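Local coordinates for protein pullulanase (Bacillus acidopullulyticus, PDB 2WAN) that hydrolyses the alpha-1,6-glucosidic linkages of pullulan and the alpha-1,6 branch points of starch polysaccharides as a debranching glycoside hydrolase, at residues A117-V125 / T277-L288; F329-S337 / K567-R575. All coordinates share one frame; numbering follows the deposited sequence.

In the fold
From the first modelled residues the chain forms the hairpin of strands 114-121 and 124-129, and contact 1 holds its turn against residues 277-288, closing a loop of about 150 residues that contains the X25 region and no helix. Contact 2 opens only afterwards, at 329-337 in the carbohydrate-binding module 48, and closes about 230 residues later at 567-575 in the alpha-amylase catalytic region. The two loops therefore follow in series, neither nested nor crossed. Their centres lie about 17 Å apart and they touch: Tyr118 probably hydrogen-bonds to Gln571, and Val284 and Thr285 pack on 334-336. Together they join the sheet containing strands 114-121, 124-129 and 273-278, the module and the catalytic barrel.

Contact 1: residues A117-V125 / T277-L288; sequences AYLDDEKTV and TLASAPDVTHNL
Leu119 holds CG anti to the backbone N (chi1 -173°), which carries its methyl groups to Pro282 and Val284: CD2 of Leu119 lies 3.9 Å from CG1 of Val284, the two side chains crossing nearly at right angles, and CD1 meets the ring of Pro282. Lys123 turns its CG beside the backbone N (chi1 -61°) and runs extended over the backbone of 278-281, its CG 3.8 Å from the backbone N of Ala281. An alanine here, lacking everything beyond CB, is likely to leave a gap over the backbone of Ser280 and Ala281. The backbone of Lys123 makes the direct bond, from Leu278 N to Lys123 O at 2.8 Å. Next to it, Thr124 and Thr277 form a non-hydrogen-bonded antiparallel pair, and a water joins their OG1 atoms. A second water donates to Glu122 O and Pro282 O, while CA of Ala281 approaches Glu122 O at 3.3 Å in a CA-H...O contact. The type I turn from Asp121 to Thr124, which links the two strands of a beta hairpin, 114-121 and 124-129, thus rests on the chain leaving strand 273-278. In the surrounding mixed sheet, strand 124-129 lies between 114-121 and 273-278; Leu119 also packs on Ile300 of strand 295-302, Leu278 on Val144 of strand 142-146, and Pro282 on Ile153 of strand 152-160.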
# COMPACT_ATOMS: atom_id res chain seq x y z
N ALA A 117 23.30 4.65 17.90
CA ALA A 117 22.50 4.90 19.10
C ALA A 117 21.27 5.76 18.82
O ALA A 117 21.37 6.79 18.14
CB ALA A 117 23.34 5.53 20.21
N TYR A 118 20.13 5.32 19.36
CA TYR A 118 18.86 6.00 19.17
C TYR A 118 18.25 6.37 20.51
O TYR A 118 18.25 5.57 21.44
CB TYR A 118 17.86 5.10 18.43
CG TYR A 118 18.08 4.92 16.95
CD1 TYR A 118 18.39 6.01 16.12
CD2 TYR A 118 17.93 3.66 16.36
CE1 TYR A 118 18.57 5.86 14.76
CE2 TYR A 118 18.10 3.49 15.00
CZ TYR A 118 18.42 4.60 14.19
OH TYR A 118 18.59 4.45 12.84
N LEU A 119 17.69 7.57 20.59
CA LEU A 119 16.88 7.96 21.73
C LEU A 119 15.44 7.58 21.39
O LEU A 119 14.77 8.27 20.60
CB LEU A 119 17.04 9.47 22.00
CG LEU A 119 16.41 10.07 23.26
CD1 LEU A 119 17.01 9.46 24.55
CD2 LEU A 119 16.55 11.60 23.25
N ASP A 120 14.99 6.46 21.95
CA ASP A 120 13.69 5.88 21.57
C ASP A 120 12.57 6.14 22.56
O ASP A 120 11.43 5.77 22.32
CB ASP A 120 13.81 4.37 21.30
CG ASP A 120 14.35 4.06 19.91
OD1 ASP A 120 14.18 4.89 18.97
OD2 ASP A 120 14.96 2.99 19.74
N ASP A 121 12.90 6.77 23.69
CA ASP A 121 11.90 7.26 24.64
C ASP A 121 12.56 8.44 25.36
O ASP A 121 13.73 8.72 25.14
CB ASP A 121 11.48 6.16 25.63
CG ASP A 121 10.08 6.37 26.20
OD1 ASP A 121 9.43 5.36 26.54
OD2 ASP A 121 9.62 7.53 26.32
N GLU A 122 11.81 9.13 26.20
CA GLU A 122 12.35 10.30 26.90
C GLU A 122 13.64 9.97 27.68
O GLU A 122 14.58 10.76 27.67
CB GLU A 122 11.30 10.96 27.80
CG GLU A 122 10.78 10.11 28.93
CD GLU A 122 10.30 10.94 30.10
OE1 GLU A 122 10.82 12.06 30.30
OE2 GLU A 122 9.39 10.48 30.82
N LYS A 123 13.69 8.79 28.29
CA LYS A 123 14.86 8.37 29.07
C LYS A 123 15.42 7.00 28.65
O LYS A 123 15.98 6.28 29.48
CB LYS A 123 14.51 8.36 30.57
CG LYS A 123 14.10 9.71 31.15
CD LYS A 123 13.53 9.53 32.56
CE LYS A 123 13.16 10.85 33.19
NZ LYS A 123 12.15 10.68 34.26
N THR A 124 15.27 6.65 27.37
CA THR A 124 15.71 5.34 26.87
C THR A 124 16.56 5.46 25.62
O THR A 124 16.14 6.08 24.63
CB THR A 124 14.52 4.40 26.59
OG1 THR A 124 13.71 4.28 27.77
CG2 THR A 124 14.99 3.01 26.15
N VAL A 125 17.75 4.87 25.67
CA VAL A 125 18.66 4.82 24.53
C VAL A 125 18.86 3.37 24.10
O VAL A 125 19.07 2.48 24.94
CB VAL A 125 20.04 5.46 24.85
CG1 VAL A 125 21.04 5.24 23.73
CG2 VAL A 125 19.88 6.95 25.14
N THR A 277 18.63 3.03 30.36
CA THR A 277 17.71 3.94 31.03
C THR A 277 18.52 5.10 31.58
O THR A 277 19.59 4.90 32.18
CB THR A 277 16.90 3.25 32.15
OG1 THR A 277 16.17 2.16 31.59
CG2 THR A 277 15.92 4.22 32.81
N LEU A 278 18.03 6.32 31.36
CA LEU A 278 18.71 7.54 31.79
C LEU A 278 18.04 8.16 33.01
O LEU A 278 16.83 7.98 33.22
CB LEU A 278 18.79 8.55 30.64
CG LEU A 278 19.44 8.10 29.33
CD1 LEU A 278 19.49 9.27 28.35
CD2 LEU A 278 20.84 7.49 29.52
N ALA A 279 18.82 8.88 33.82
CA ALA A 279 18.29 9.54 35.03
C ALA A 279 17.38 10.72 34.69
O ALA A 279 16.40 10.97 35.39
CB ALA A 279 19.43 9.98 35.96
N SER A 280 17.71 11.43 33.61
CA SER A 280 16.90 12.55 33.14
C SER A 280 16.71 12.48 31.63
O SER A 280 17.50 11.84 30.92
CB SER A 280 17.56 13.88 33.52
OG SER A 280 18.84 14.00 32.91
N ALA A 281 15.67 13.16 31.15
CA ALA A 281 15.33 13.22 29.72
C ALA A 281 16.18 14.26 28.97
O ALA A 281 16.09 15.46 29.26
CB ALA A 281 13.86 13.53 29.55
N PRO A 282 17.03 13.81 28.02
CA PRO A 282 17.87 14.77 27.29
C PRO A 282 17.06 15.69 26.38
O PRO A 282 15.92 15.38 26.03
CB PRO A 282 18.79 13.88 26.45
CG PRO A 282 18.66 12.50 26.99
CD PRO A 282 17.30 12.42 27.63
N ASP A 283 17.66 16.83 26.02
CA ASP A 283 17.09 17.78 25.07
C ASP A 283 17.34 17.26 23.65
O ASP A 283 18.49 17.11 23.23
CB ASP A 283 17.75 19.16 25.29
CG ASP A 283 17.13 20.26 24.44
OD1 ASP A 283 16.73 20.01 23.28
OD2 ASP A 283 17.08 21.41 24.94
N VAL A 284 16.26 16.96 22.93
CA VAL A 284 16.36 16.36 21.58
C VAL A 284 17.00 17.27 20.52
O VAL A 284 17.32 16.81 19.42
CB VAL A 284 15.00 15.81 21.06
CG1 VAL A 284 14.49 14.69 21.97
CG2 VAL A 284 13.95 16.91 20.96
N THR A 285 17.19 18.55 20.86
CA THR A 285 17.89 19.49 19.96
C THR A 285 19.41 19.55 20.21
O THR A 285 20.15 20.19 19.45
CB THR A 285 17.30 20.95 20.04
OG1 THR A 285 17.63 21.55 21.30
CG2 THR A 285 15.77 20.96 19.84
N HIS A 286 19.87 18.86 21.25
CA HIS A 286 21.27 18.96 21.67
C HIS A 286 22.16 17.88 21.06
O HIS A 286 21.67 16.92 20.45
CB HIS A 286 21.35 18.92 23.21
CG HIS A 286 20.96 20.20 23.88
ND1 HIS A 286 20.40 21.27 23.20
CD2 HIS A 286 21.03 20.59 25.17
CE1 HIS A 286 20.15 22.25 24.05
NE2 HIS A 286 20.53 21.86 25.25
N ASN A 287 23.47 18.06 21.22
CA ASN A 287 24.44 17.08 20.77
C ASN A 287 24.67 16.04 21.86
O ASN A 287 25.39 16.29 22.84
CB ASN A 287 25.76 17.77 20.41
CG ASN A 287 26.76 16.83 19.75
OD1 ASN A 287 26.43 15.69 19.38
ND2 ASN A 287 27.98 17.31 19.58
N LEU A 288 24.04 14.88 21.71
CA LEU A 288 24.08 13.85 22.75
C LEU A 288 24.97 12.71 22.31
O LEU A 288 24.94 12.30 21.14
CB LEU A 288 22.66 13.35 23.08
CG LEU A 288 21.52 14.38 23.22
CD1 LEU A 288 20.16 13.69 23.25
CD2 LEU A 288 21.69 15.28 24.45
O HOH W 1 14.17 13.08 25.89
O HOH W 2 14.58 2.48 29.43

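Contact 2: residues F329-S337 / K567-R575; sequences FRVWAPTAS and KIVPQYYYR
Trp332 and Tyr572 meet where the carbohydrate-binding module 48, the N-terminal beta domain found in isoamylase-type debranching enzymes, packs on the alpha-amylase (beta/alpha)8 barrel domain. Trp332 ends strand 326-332, and from its CB the side chain turns so that CG lies anti to the backbone N (chi1 -171°), which brings the six-membered ring to the 569-573 loop although the CB itself is not aimed there. CE3 is the first ring atom to meet that loop, with CG2 of Val569 at 3.9 Å and the hydroxyl oxygen of Tyr573 at the indole edge. Farther out, CZ3 comes against CD2 of Tyr572, and at the far end CH2 of Trp332 approaches CE2 of Tyr572 to 3.5 Å. The two rings are oblique, their planes at 56°. Pro334 covers one indole face from within its own segment, its CD 3.6 Å above the plane and over the ring centre; the same CD touches CG2 of Val569, so the proline and the valine pack together beside the tryptophan. Next to this group, Ile568, the last residue of helix 564-568, points its CG2 at CG2 of Val331 and CB of Ala333, lining the buried seam with methyl groups. Beyond the two segments, Met598 of helix 597-614 touches Trp332, and the hydroxyl of Tyr572 is hydrogen-bonded to Asn307. Two waters supply the polar links across the seam. One joins Ile568 O, to which it donates, with the backbone N of Thr335, from which it accepts. The other donates to Trp332 O at 2.7 Å and lies 2.6 Å from Tyr573 OH.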
# COMPACT_ATOMS: atom_id res chain seq x y z
N PHE A 329 4.05 30.50 7.46
CA PHE A 329 4.82 29.29 7.19
C PHE A 329 4.91 28.51 8.49
O PHE A 329 4.99 29.10 9.58
CB PHE A 329 6.23 29.63 6.71
CG PHE A 329 6.26 30.48 5.46
CD1 PHE A 329 6.07 31.87 5.53
CD2 PHE A 329 6.48 29.89 4.21
CE1 PHE A 329 6.11 32.65 4.37
CE2 PHE A 329 6.53 30.66 3.04
CZ PHE A 329 6.34 32.05 3.13
N ARG A 330 4.85 27.19 8.38
CA ARG A 330 5.04 26.32 9.54
C ARG A 330 5.63 25.00 9.11
O ARG A 330 5.19 24.40 8.12
CB ARG A 330 3.73 26.08 10.31
CG ARG A 330 3.99 25.45 11.70
CD ARG A 330 2.72 25.15 12.48
NE ARG A 330 2.02 26.35 12.93
CZ ARG A 330 2.18 26.92 14.12
NH1 ARG A 330 3.04 26.42 15.00
NH2 ARG A 330 1.48 28.00 14.44
N VAL A 331 6.66 24.57 9.85
CA VAL A 331 7.38 23.31 9.56
C VAL A 331 7.67 22.57 10.86
O VAL A 331 7.98 23.20 11.89
CB VAL A 331 8.70 23.57 8.75
CG1 VAL A 331 9.71 24.42 9.57
CG2 VAL A 331 9.34 22.26 8.28
N TRP A 332 7.56 21.24 10.83
CA TRP A 332 7.86 20.41 11.99
C TRP A 332 9.33 19.99 11.97
O TRP A 332 9.76 19.28 11.07
CB TRP A 332 6.95 19.17 12.00
CG TRP A 332 7.03 18.35 13.27
CD1 TRP A 332 6.63 18.73 14.53
CD2 TRP A 332 7.52 17.01 13.39
NE1 TRP A 332 6.86 17.70 15.43
CE2 TRP A 332 7.40 16.63 14.75
CE3 TRP A 332 8.04 16.08 12.47
CZ2 TRP A 332 7.80 15.37 15.22
CZ3 TRP A 332 8.44 14.83 12.93
CH2 TRP A 332 8.31 14.49 14.30
N ALA A 333 10.10 20.46 12.95
CA ALA A 333 11.53 20.15 13.00
C ALA A 333 11.98 20.09 14.47
O ALA A 333 12.71 20.98 14.94
CB ALA A 333 12.34 21.18 12.23
N PRO A 334 11.54 19.04 15.17
CA PRO A 334 11.66 18.95 16.64
C PRO A 334 13.09 18.80 17.15
O PRO A 334 13.33 19.02 18.34
CB PRO A 334 10.83 17.72 16.99
CG PRO A 334 10.90 16.86 15.79
CD PRO A 334 10.86 17.84 14.62
N THR A 335 14.02 18.43 16.28
CA THR A 335 15.42 18.28 16.70
C THR A 335 16.32 19.44 16.24
O THR A 335 17.50 19.50 16.59
CB THR A 335 16.01 16.96 16.22
OG1 THR A 335 16.09 16.97 14.79
CG2 THR A 335 15.17 15.78 16.71
N ALA A 336 15.77 20.36 15.45
CA ALA A 336 16.56 21.47 14.93
C ALA A 336 16.96 22.46 16.04
O ALA A 336 16.18 22.70 16.96
CB ALA A 336 15.82 22.20 13.81
N SER A 337 18.17 23.00 15.94
CA SER A 337 18.60 24.10 16.82
C SER A 337 18.19 25.46 16.24
O SER A 337 18.02 26.44 16.97
CB SER A 337 20.11 24.05 17.05
OG SER A 337 20.84 24.21 15.85
N LYS A 567 16.50 15.93 5.43
CA LYS A 567 17.13 17.23 5.70
C LYS A 567 16.41 18.03 6.81
O LYS A 567 17.00 18.93 7.41
CB LYS A 567 17.30 18.05 4.41
CG LYS A 567 18.29 17.42 3.41
CD LYS A 567 18.54 18.28 2.16
CE LYS A 567 17.36 18.35 1.19
NZ LYS A 567 17.74 19.18 -0.01
N ILE A 568 15.16 17.69 7.10
CA ILE A 568 14.39 18.42 8.11
C ILE A 568 14.36 17.68 9.45
O ILE A 568 14.60 18.29 10.49
CB ILE A 568 12.95 18.76 7.60
CG1 ILE A 568 13.05 19.59 6.31
CG2 ILE A 568 12.12 19.50 8.68
CD1 ILE A 568 11.72 19.79 5.59
N VAL A 569 14.07 16.38 9.41
CA VAL A 569 14.04 15.55 10.62
C VAL A 569 14.78 14.24 10.32
O VAL A 569 14.15 13.25 9.91
CB VAL A 569 12.59 15.23 11.11
CG1 VAL A 569 12.61 14.71 12.55
CG2 VAL A 569 11.68 16.46 11.04
N PRO A 570 16.12 14.23 10.50
CA PRO A 570 16.98 13.13 10.08
C PRO A 570 16.45 11.74 10.46
O PRO A 570 16.19 11.46 11.64
CB PRO A 570 18.32 13.45 10.77
CG PRO A 570 18.36 14.96 10.71
CD PRO A 570 16.93 15.38 10.99
N GLN A 571 16.26 10.92 9.43
CA GLN A 571 15.79 9.52 9.51
C GLN A 571 14.36 9.25 9.93
O GLN A 571 13.84 8.17 9.64
CB GLN A 571 16.71 8.66 10.38
CG GLN A 571 18.12 8.48 9.84
CD GLN A 571 18.91 7.51 10.70
OE1 GLN A 571 18.35 6.86 11.59
NE2 GLN A 571 20.21 7.42 10.46
N TYR A 572 13.74 10.18 10.65
CA TYR A 572 12.49 9.92 11.34
C TYR A 572 11.31 9.58 10.44
O TYR A 572 10.38 8.89 10.87
CB TYR A 572 12.12 11.10 12.26
CG TYR A 572 10.91 10.82 13.13
CD1 TYR A 572 11.02 10.04 14.28
CD2 TYR A 572 9.65 11.34 12.81
CE1 TYR A 572 9.93 9.78 15.07
CE2 TYR A 572 8.55 11.08 13.59
CZ TYR A 572 8.70 10.30 14.73
OH TYR A 572 7.63 10.04 15.50
N TYR A 573 11.32 10.07 9.20
CA TYR A 573 10.20 9.75 8.28
C TYR A 573 10.31 8.35 7.68
O TYR A 573 9.39 7.91 6.97
CB TYR A 573 10.07 10.81 7.16
CG TYR A 573 9.48 12.13 7.63
CD1 TYR A 573 8.08 12.32 7.69
CD2 TYR A 573 10.31 13.20 8.00
CE1 TYR A 573 7.53 13.54 8.11
CE2 TYR A 573 9.77 14.42 8.43
CZ TYR A 573 8.38 14.58 8.48
OH TYR A 573 7.85 15.80 8.88
N TYR A 574 11.40 7.64 7.98
CA TYR A 574 11.70 6.33 7.38
C TYR A 574 11.85 5.25 8.46
O TYR A 574 12.11 5.57 9.61
CB TYR A 574 13.01 6.40 6.61
CG TYR A 574 12.99 7.42 5.51
CD1 TYR A 574 12.38 7.13 4.29
CD2 TYR A 574 13.52 8.70 5.70
CE1 TYR A 574 12.32 8.08 3.27
CE2 TYR A 574 13.47 9.65 4.67
CZ TYR A 574 12.87 9.34 3.47
OH TYR A 574 12.80 10.26 2.44
N ARG A 575 11.70 3.98 8.07
CA ARG A 575 11.93 2.87 9.01
C ARG A 575 13.40 2.49 9.05
O ARG A 575 14.06 2.36 8.03
CB ARG A 575 11.02 1.66 8.69
CG ARG A 575 9.52 1.99 8.79
CD ARG A 575 8.61 0.77 8.54
NE ARG A 575 7.22 1.19 8.73
CZ ARG A 575 6.25 1.08 7.83
NH1 ARG A 575 6.47 0.50 6.65
NH2 ARG A 575 5.03 1.53 8.13
O HOH W 3 9.01 18.16 8.72
O HOH W 4 14.27 18.25 13.32